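Local coordinates for spore germination protein GerM (PDB 6GZB) that is of unknown molecular function but affects both sporulation and germination, and carries tandem GerMN domains, at residues S180-V192 / S212-N224. Sequence-based numbering, arbitrary orientation.
Sequences SRKDGINLETAGV and SEYYVPVTKRIDN
Thr219 holds OG1 beside its own backbone N (chi1 -57°), which aims the hydroxyl at Ile185. There Thr219 OG1 accepts a hydrogen bond from Ile185 N at 2.8 Å. Thr219 N in turn donates to Ile185 O at 3.0 Å. Gly184 CA lies 3.1 Å from Thr219 OG1. The third direct bond runs from Glu188 N to Thr219 O and is nearly straight (175°). Water 1 joins that carbonyl to Glu188 O.

Segment 180-192 lies in the loop between strands 163-164 and 198-208. Its residues 186-188 run alongside 218-220 in the same direction. Strand 213-223 pairs antiparallel with strand 198-208. Ile185 also touches Gln141 and Trp145 of helix 136-147, consistent with a connection between the tandem GerMN domains.

Ile185 CG2 packs on Pro217 CB at 3.7 Å. Leu187 lies alongside Thr219 and touches its CB through CD2. The extended Glu188 chain crosses Val218, with Glu188 CG on Val218 CG1 at 3.6 Å. Its carboxylate lies against Lys220 CE, and the salt bridge from Glu188 OE1 to Lys220 NZ is long at 3.7 Å. Lys220 NZ also bonds Tyr205 OH, its strongest partner, and forms a salt bridge with Glu236. Water 2 links Glu188 OE2 to Arg221 N.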
ATOM      1  N   SER A 180       2.526 -11.835  -4.118  1.00 28.63           N
ATOM      2  CA  SER A 180       1.751 -11.218  -3.044  1.00 26.41           C
ATOM      3  C   SER A 180       2.260  -9.818  -2.711  1.00 23.98           C
ATOM      4  O   SER A 180       3.191  -9.311  -3.354  1.00 24.36           O
ATOM      5  CB  SER A 180       1.817 -12.097  -1.790  1.00 27.61           C
ATOM      6  OG  SER A 180       3.047 -11.913  -1.117  1.00 26.33           O
ATOM      7  N   ARG A 181       1.661  -9.204  -1.693  1.00 25.32           N
ATOM      8  CA  ARG A 181       2.071  -7.874  -1.244  1.00 28.50           C
ATOM      9  C   ARG A 181       3.496  -7.876  -0.731  1.00 28.86           C
ATOM     10  O   ARG A 181       4.142  -6.835  -0.689  1.00 27.80           O
ATOM     11  CB  ARG A 181       1.125  -7.334  -0.171  1.00 26.25           C
ATOM     12  CG  ARG A 181      -0.258  -7.015  -0.706  1.00 29.18           C
ATOM     13  CD  ARG A 181      -1.106  -6.159   0.236  1.00 27.43           C
ATOM     14  NE  ARG A 181      -2.367  -5.796  -0.411  1.00 22.63           N
ATOM     15  CZ  ARG A 181      -3.201  -4.849   0.003  1.00 24.39           C
ATOM     16  NH1 ARG A 181      -2.936  -4.137   1.087  1.00 30.56           N
ATOM     17  NH2 ARG A 181      -4.308  -4.612  -0.681  1.00 27.92           N
ATOM     18  N   LYS A 182       4.009  -9.054  -0.390  1.00 33.67           N
ATOM     19  CA  LYS A 182       5.363  -9.163   0.144  1.00 29.44           C
ATOM     20  C   LYS A 182       6.407  -8.992  -0.953  1.00 25.23           C
ATOM     21  O   LYS A 182       7.575  -8.741  -0.671  1.00 28.24           O
ATOM     22  CB  LYS A 182       5.572 -10.503   0.854  1.00 37.13           C
ATOM     23  CG  LYS A 182       4.831 -10.619   2.174  1.00 40.37           C
ATOM     24  CD  LYS A 182       4.893 -12.037   2.714  1.00 51.60           C
ATOM     25  CE  LYS A 182       4.342 -12.106   4.128  1.00 58.70           C
ATOM     26  NZ  LYS A 182       4.520 -13.462   4.712  1.00 76.22           N
ATOM     27  N   ASP A 183       5.983  -9.118  -2.201  1.00 22.56           N
ATOM     28  CA  ASP A 183       6.850  -8.805  -3.331  1.00 23.47           C
ATOM     29  C   ASP A 183       7.043  -7.292  -3.528  1.00 24.22           C
ATOM     30  O   ASP A 183       7.819  -6.858  -4.370  1.00 30.80           O
ATOM     31  CB  ASP A 183       6.296  -9.469  -4.581  1.00 26.70           C
ATOM     32  CG  ASP A 183       6.383 -10.992  -4.506  1.00 34.24           C
ATOM     33  OD1 ASP A 183       7.520 -11.500  -4.541  1.00 34.12           O
ATOM     34  OD2 ASP A 183       5.342 -11.674  -4.337  1.00 32.78           O
ATOM     35  N   GLY A 184       6.401  -6.498  -2.683  1.00 24.12           N
ATOM     36  CA  GLY A 184       6.723  -5.076  -2.579  1.00 23.99           C
ATOM     37  C   GLY A 184       5.901  -4.222  -3.523  1.00 25.84           C
ATOM     38  O   GLY A 184       5.057  -4.722  -4.279  1.00 23.50           O
ATOM     39  N   ILE A 185       6.159  -2.921  -3.475  1.00 25.81           N
ATOM     40  CA  ILE A 185       5.423  -1.955  -4.275  1.00 26.84           C
ATOM     41  C   ILE A 185       6.239  -0.671  -4.346  1.00 26.26           C
ATOM     42  O   ILE A 185       6.900  -0.309  -3.374  1.00 27.05           O
ATOM     43  CB  ILE A 185       4.021  -1.691  -3.672  1.00 24.62           C
ATOM     44  CG1 ILE A 185       3.204  -0.774  -4.577  1.00 24.30           C
ATOM     45  CG2 ILE A 185       4.122  -1.101  -2.277  1.00 27.48           C
ATOM     46  CD1 ILE A 185       1.711  -0.852  -4.311  1.00 25.91           C
ATOM     47  N   ASN A 186       6.270  -0.037  -5.519  1.00 24.67           N
ATOM     48  CA  ASN A 186       7.061   1.176  -5.709  1.00 23.07           C
ATOM     49  C   ASN A 186       8.478   1.012  -5.165  1.00 23.16           C
ATOM     50  O   ASN A 186       8.928   1.799  -4.319  1.00 21.95           O
ATOM     51  CB  ASN A 186       6.393   2.364  -5.007  1.00 25.32           C
ATOM     52  CG  ASN A 186       5.010   2.654  -5.530  1.00 26.52           C
ATOM     53  OD1 ASN A 186       4.072   2.889  -4.760  1.00 27.91           O
ATOM     54  ND2 ASN A 186       4.869   2.644  -6.840  1.00 18.95           N
ATOM     55  N   LEU A 187       9.173  -0.021  -5.618  1.00 28.14           N
ATOM     56  CA  LEU A 187      10.484  -0.369  -5.050  1.00 26.04           C
ATOM     57  C   LEU A 187      11.464   0.790  -5.153  1.00 23.91           C
ATOM     58  O   LEU A 187      11.666   1.325  -6.234  1.00 26.16           O
ATOM     59  CB  LEU A 187      11.077  -1.584  -5.781  1.00 29.44           C
ATOM     60  CG  LEU A 187      10.197  -2.839  -5.842  1.00 33.64           C
ATOM     61  CD1 LEU A 187      10.897  -3.929  -6.647  1.00 36.34           C
ATOM     62  CD2 LEU A 187       9.830  -3.355  -4.456  1.00 30.54           C
ATOM     63  N   GLU A 188      12.125   1.130  -4.050  1.00 24.58           N
ATOM     64  CA  GLU A 188      13.213   2.094  -4.095  1.00 27.88           C
ATOM     65  C   GLU A 188      14.423   1.466  -4.758  1.00 31.45           C
ATOM     66  O   GLU A 188      14.980   0.503  -4.242  1.00 35.29           O
ATOM     67  CB  GLU A 188      13.595   2.566  -2.688  1.00 35.47           C
ATOM     68  CG  GLU A 188      12.798   3.764  -2.212  1.00 60.69           C
ATOM     69  CD  GLU A 188      13.276   4.288  -0.874  1.00 71.98           C
ATOM     70  OE1 GLU A 188      12.715   5.301  -0.401  1.00 63.02           O
ATOM     71  OE2 GLU A 188      14.163   3.645  -0.269  1.00 63.45           O
ATOM     72  N   THR A 189      14.815   2.009  -5.908  1.00 34.23           N
ATOM     73  CA  THR A 189      15.921   1.457  -6.686  1.00 37.76           C
ATOM     74  C   THR A 189      17.034   2.472  -6.936  1.00 41.34           C
ATOM     75  O   THR A 189      17.955   2.200  -7.701  1.00 42.06           O
ATOM     76  CB  THR A 189      15.440   0.971  -8.062  1.00 39.26           C
ATOM     77  OG1 THR A 189      14.742   2.036  -8.725  1.00 31.19           O
ATOM     78  CG2 THR A 189      14.522  -0.238  -7.918  1.00 28.60           C
ATOM     79  N   ALA A 190      16.952   3.648  -6.323  1.00 38.38           N
ATOM     80  CA  ALA A 190      18.000   4.648  -6.500  1.00 36.26           C
ATOM     81  C   ALA A 190      19.247   4.213  -5.746  1.00 40.52           C
ATOM     82  O   ALA A 190      19.158   3.709  -4.634  1.00 39.48           O
ATOM     83  CB  ALA A 190      17.538   6.006  -6.011  1.00 36.46           C
ATOM     84  N   GLY A 191      20.413   4.409  -6.352  1.00 44.87           N
ATOM     85  CA  GLY A 191      21.673   4.161  -5.649  1.00 36.70           C
ATOM     86  C   GLY A 191      22.021   2.681  -5.658  1.00 43.92           C
ATOM     87  O   GLY A 191      21.375   1.881  -6.344  1.00 36.36           O
ATOM     88  N   VAL A 192      23.074   2.319  -4.936  1.00 42.63           N
ATOM     89  CA  VAL A 192      23.513   0.932  -4.889  1.00 54.30           C
ATOM     90  C   VAL A 192      22.795   0.209  -3.754  1.00 48.63           C
ATOM     91  O   VAL A 192      22.873   0.624  -2.600  1.00 41.26           O
ATOM     92  CB  VAL A 192      25.042   0.825  -4.707  1.00 48.42           C
ATOM     93  CG1 VAL A 192      25.452  -0.611  -4.402  1.00 53.63           C
ATOM     94  CG2 VAL A 192      25.744   1.314  -5.962  1.00 40.82           C
ATOM     95  N   SER A 212      -6.545  16.334  -2.308  1.00 48.84           N
ATOM     96  CA  SER A 212      -6.325  15.579  -1.079  1.00 49.13           C
ATOM     97  C   SER A 212      -4.873  15.199  -0.795  1.00 40.65           C
ATOM     98  O   SER A 212      -4.003  15.253  -1.663  1.00 37.35           O
ATOM     99  CB  SER A 212      -7.194  14.314  -1.066  1.00 67.66           C
ATOM    100  OG  SER A 212      -6.766  13.379  -2.045  1.00 74.80           O
ATOM    101  N   GLU A 213      -4.628  14.887   0.472  1.00 35.21           N
ATOM    102  CA  GLU A 213      -3.495  14.083   0.890  1.00 42.62           C
ATOM    103  C   GLU A 213      -3.823  12.604   0.708  1.00 38.30           C
ATOM    104  O   GLU A 213      -4.965  12.184   0.858  1.00 33.27           O
ATOM    105  CB  GLU A 213      -3.196  14.322   2.369  1.00 39.56           C
ATOM    106  CG  GLU A 213      -2.662  15.698   2.722  1.00 48.88           C
ATOM    107  CD  GLU A 213      -2.420  15.842   4.218  1.00 46.49           C
ATOM    108  OE1 GLU A 213      -3.238  15.321   4.999  1.00 44.31           O
ATOM    109  OE2 GLU A 213      -1.382  16.411   4.613  1.00 69.59           O
ATOM    110  N   TYR A 214      -2.806  11.813   0.397  1.00 29.04           N
ATOM    111  CA  TYR A 214      -2.974  10.383   0.325  1.00 26.29           C
ATOM    112  C   TYR A 214      -1.673   9.674   0.667  1.00 25.28           C
ATOM    113  O   TYR A 214      -0.626  10.291   0.763  1.00 27.91           O
ATOM    114  CB  TYR A 214      -3.489   9.964  -1.056  1.00 26.66           C
ATOM    115  CG  TYR A 214      -2.640  10.425  -2.224  1.00 28.34           C
ATOM    116  CD1 TYR A 214      -1.640   9.619  -2.731  1.00 25.86           C
ATOM    117  CD2 TYR A 214      -2.921  11.608  -2.892  1.00 30.37           C
ATOM    118  CE1 TYR A 214      -0.867  10.024  -3.801  1.00 27.15           C
ATOM    119  CE2 TYR A 214      -2.186  12.001  -3.998  1.00 27.49           C
ATOM    120  CZ  TYR A 214      -1.159  11.208  -4.446  1.00 30.84           C
ATOM    121  OH  TYR A 214      -0.436  11.567  -5.555  1.00 26.32           O
ATOM    122  N   TYR A 215      -1.779   8.400   0.996  1.00 24.75           N
ATOM    123  CA  TYR A 215      -0.665   7.678   1.563  1.00 21.10           C
ATOM    124  C   TYR A 215      -0.116   6.697   0.548  1.00 27.99           C
ATOM    125  O   TYR A 215      -0.861   5.915  -0.029  1.00 28.22           O
ATOM    126  CB  TYR A 215      -1.098   6.978   2.848  1.00 25.84           C
ATOM    127  CG  TYR A 215      -1.488   7.979   3.918  1.00 29.77           C
ATOM    128  CD1 TYR A 215      -0.519   8.574   4.717  1.00 25.06           C
ATOM    129  CD2 TYR A 215      -2.787   8.462   3.998  1.00 31.28           C
ATOM    130  CE1 TYR A 215      -0.850   9.543   5.637  1.00 34.57           C
ATOM    131  CE2 TYR A 215      -3.126   9.443   4.912  1.00 29.70           C
ATOM    132  CZ  TYR A 215      -2.147   9.991   5.712  1.00 34.37           C
ATOM    133  OH  TYR A 215      -2.476  10.942   6.642  1.00 36.00           O
ATOM    134  N   VAL A 216       1.184   6.807   0.293  1.00 23.67           N
ATOM    135  CA  VAL A 216       1.849   6.055  -0.752  1.00 21.73           C
ATOM    136  C   VAL A 216       2.824   5.050  -0.142  1.00 24.36           C
ATOM    137  O   VAL A 216       3.715   5.421   0.635  1.00 25.95           O
ATOM    138  CB  VAL A 216       2.655   6.993  -1.661  1.00 23.64           C
ATOM    139  CG1 VAL A 216       3.374   6.197  -2.743  1.00 26.95           C
ATOM    140  CG2 VAL A 216       1.744   8.048  -2.266  1.00 26.52           C
ATOM    141  N   PRO A 217       2.634   3.769  -0.456  1.00 22.77           N
ATOM    142  CA  PRO A 217       3.489   2.725   0.098  1.00 26.44           C
ATOM    143  C   PRO A 217       4.749   2.579  -0.745  1.00 26.79           C
ATOM    144  O   PRO A 217       4.671   2.605  -1.972  1.00 31.50           O
ATOM    145  CB  PRO A 217       2.617   1.477  -0.019  1.00 23.81           C
ATOM    146  CG  PRO A 217       1.769   1.723  -1.213  1.00 26.34           C
ATOM    147  CD  PRO A 217       1.566   3.215  -1.308  1.00 23.89           C
ATOM    148  N   VAL A 218       5.899   2.493  -0.090  1.00 27.36           N
ATOM    149  CA  VAL A 218       7.178   2.360  -0.772  1.00 23.92           C
ATOM    150  C   VAL A 218       7.974   1.251  -0.086  1.00 26.63           C
ATOM    151  O   VAL A 218       8.135   1.250   1.136  1.00 27.15           O
ATOM    152  CB  VAL A 218       7.976   3.678  -0.699  1.00 27.13           C
ATOM    153  CG1 VAL A 218       9.381   3.487  -1.217  1.00 33.96           C
ATOM    154  CG2 VAL A 218       7.267   4.775  -1.482  1.00 30.23           C
ATOM    155  N   THR A 219       8.460   0.297  -0.870  1.00 25.39           N
ATOM    156  CA  THR A 219       9.304  -0.770  -0.326  1.00 24.33           C
ATOM    157  C   THR A 219      10.757  -0.307  -0.220  1.00 26.99           C
ATOM    158  O   THR A 219      11.405  -0.022  -1.220  1.00 26.66           O
ATOM    159  CB  THR A 219       9.245  -2.025  -1.200  1.00 23.31           C
ATOM    160  OG1 THR A 219       7.885  -2.455  -1.329  1.00 28.84           O
ATOM    161  CG2 THR A 219      10.066  -3.138  -0.579  1.00 26.38           C
ATOM    162  N   LYS A 220      11.245  -0.201   1.008  1.00 26.61           N
ATOM    163  CA  LYS A 220      12.613   0.209   1.266  1.00 28.50           C
ATOM    164  C   LYS A 220      13.477  -1.008   1.586  1.00 34.28           C
ATOM    165  O   LYS A 220      12.958  -2.099   1.838  1.00 31.01           O
ATOM    166  CB  LYS A 220      12.636   1.174   2.448  1.00 31.91           C
ATOM    167  CG  LYS A 220      11.687   2.346   2.267  1.00 37.48           C
ATOM    168  CD  LYS A 220      12.021   3.473   3.219  1.00 61.79           C
ATOM    169  CE  LYS A 220      13.157   4.313   2.674  1.00 51.00           C
ATOM    170  NZ  LYS A 220      13.167   5.672   3.276  1.00 63.47           N
ATOM    171  N   ARG A 221      14.793  -0.817   1.560  1.00 29.79           N
ATOM    172  CA  ARG A 221      15.729  -1.859   1.961  1.00 29.79           C
ATOM    173  C   ARG A 221      16.167  -1.604   3.393  1.00 27.12           C
ATOM    174  O   ARG A 221      16.683  -0.545   3.704  1.00 32.37           O
ATOM    175  CB  ARG A 221      16.955  -1.871   1.041  1.00 28.50           C
ATOM    176  CG  ARG A 221      16.668  -2.096  -0.433  1.00 27.40           C
ATOM    177  CD  ARG A 221      15.755  -3.291  -0.694  1.00 30.87           C
ATOM    178  NE  ARG A 221      16.319  -4.564  -0.255  1.00 30.74           N
ATOM    179  CZ  ARG A 221      15.875  -5.758  -0.644  1.00 29.77           C
ATOM    180  NH1 ARG A 221      14.856  -5.851  -1.487  1.00 26.17           N
ATOM    181  NH2 ARG A 221      16.452  -6.866  -0.188  1.00 36.38           N
ATOM    182  N   ILE A 222      15.943  -2.576   4.268  1.00 26.97           N
ATOM    183  CA  ILE A 222      16.367  -2.473   5.658  1.00 26.66           C
ATOM    184  C   ILE A 222      17.566  -3.402   5.905  1.00 29.73           C
ATOM    185  O   ILE A 222      17.552  -4.566   5.491  1.00 26.82           O
ATOM    186  CB  ILE A 222      15.229  -2.904   6.607  1.00 28.21           C
ATOM    187  CG1 ILE A 222      13.914  -2.202   6.260  1.00 35.10           C
ATOM    188  CG2 ILE A 222      15.619  -2.663   8.055  1.00 30.66           C
ATOM    189  CD1 ILE A 222      13.970  -0.692   6.351  1.00 32.06           C
ATOM    190  N   ASP A 223      18.573  -2.903   6.619  1.00 33.10           N
ATOM    191  CA  ASP A 223      19.738  -3.706   6.977  1.00 37.21           C
ATOM    192  C   ASP A 223      19.333  -4.959   7.739  1.00 37.34           C
ATOM    193  O   ASP A 223      18.511  -4.907   8.649  1.00 32.22           O
ATOM    194  CB  ASP A 223      20.725  -2.895   7.817  1.00 42.48           C
ATOM    195  CG  ASP A 223      21.594  -1.981   6.975  1.00 72.89           C
ATOM    196  OD1 ASP A 223      21.828  -2.304   5.789  1.00 74.73           O
ATOM    197  OD2 ASP A 223      22.039  -0.935   7.497  1.00 84.82           O
ATOM    198  N   ASN A 224      19.913  -6.090   7.356  1.00 30.77           N
ATOM    199  CA  ASN A 224      19.539  -7.370   7.933  1.00 29.01           C
ATOM    200  C   ASN A 224      19.969  -7.488   9.391  1.00 27.33           C
ATOM    201  O   ASN A 224      19.449  -8.314  10.139  1.00 38.11           O
ATOM    202  CB  ASN A 224      20.134  -8.512   7.108  1.00 31.00           C
ATOM    203  CG  ASN A 224      19.352  -8.771   5.851  1.00 36.91           C
ATOM    204  OD1 ASN A 224      18.264  -8.226   5.676  1.00 32.51           O
ATOM    205  ND2 ASN A 224      19.877  -9.630   4.979  1.00 33.34           N
TER
HETATM  206  O   HOH W   1      13.689  -1.227  -2.257  1.00 26.70           O
HETATM  207  O   HOH W   2      15.664   1.585   0.469  1.00 28.40           O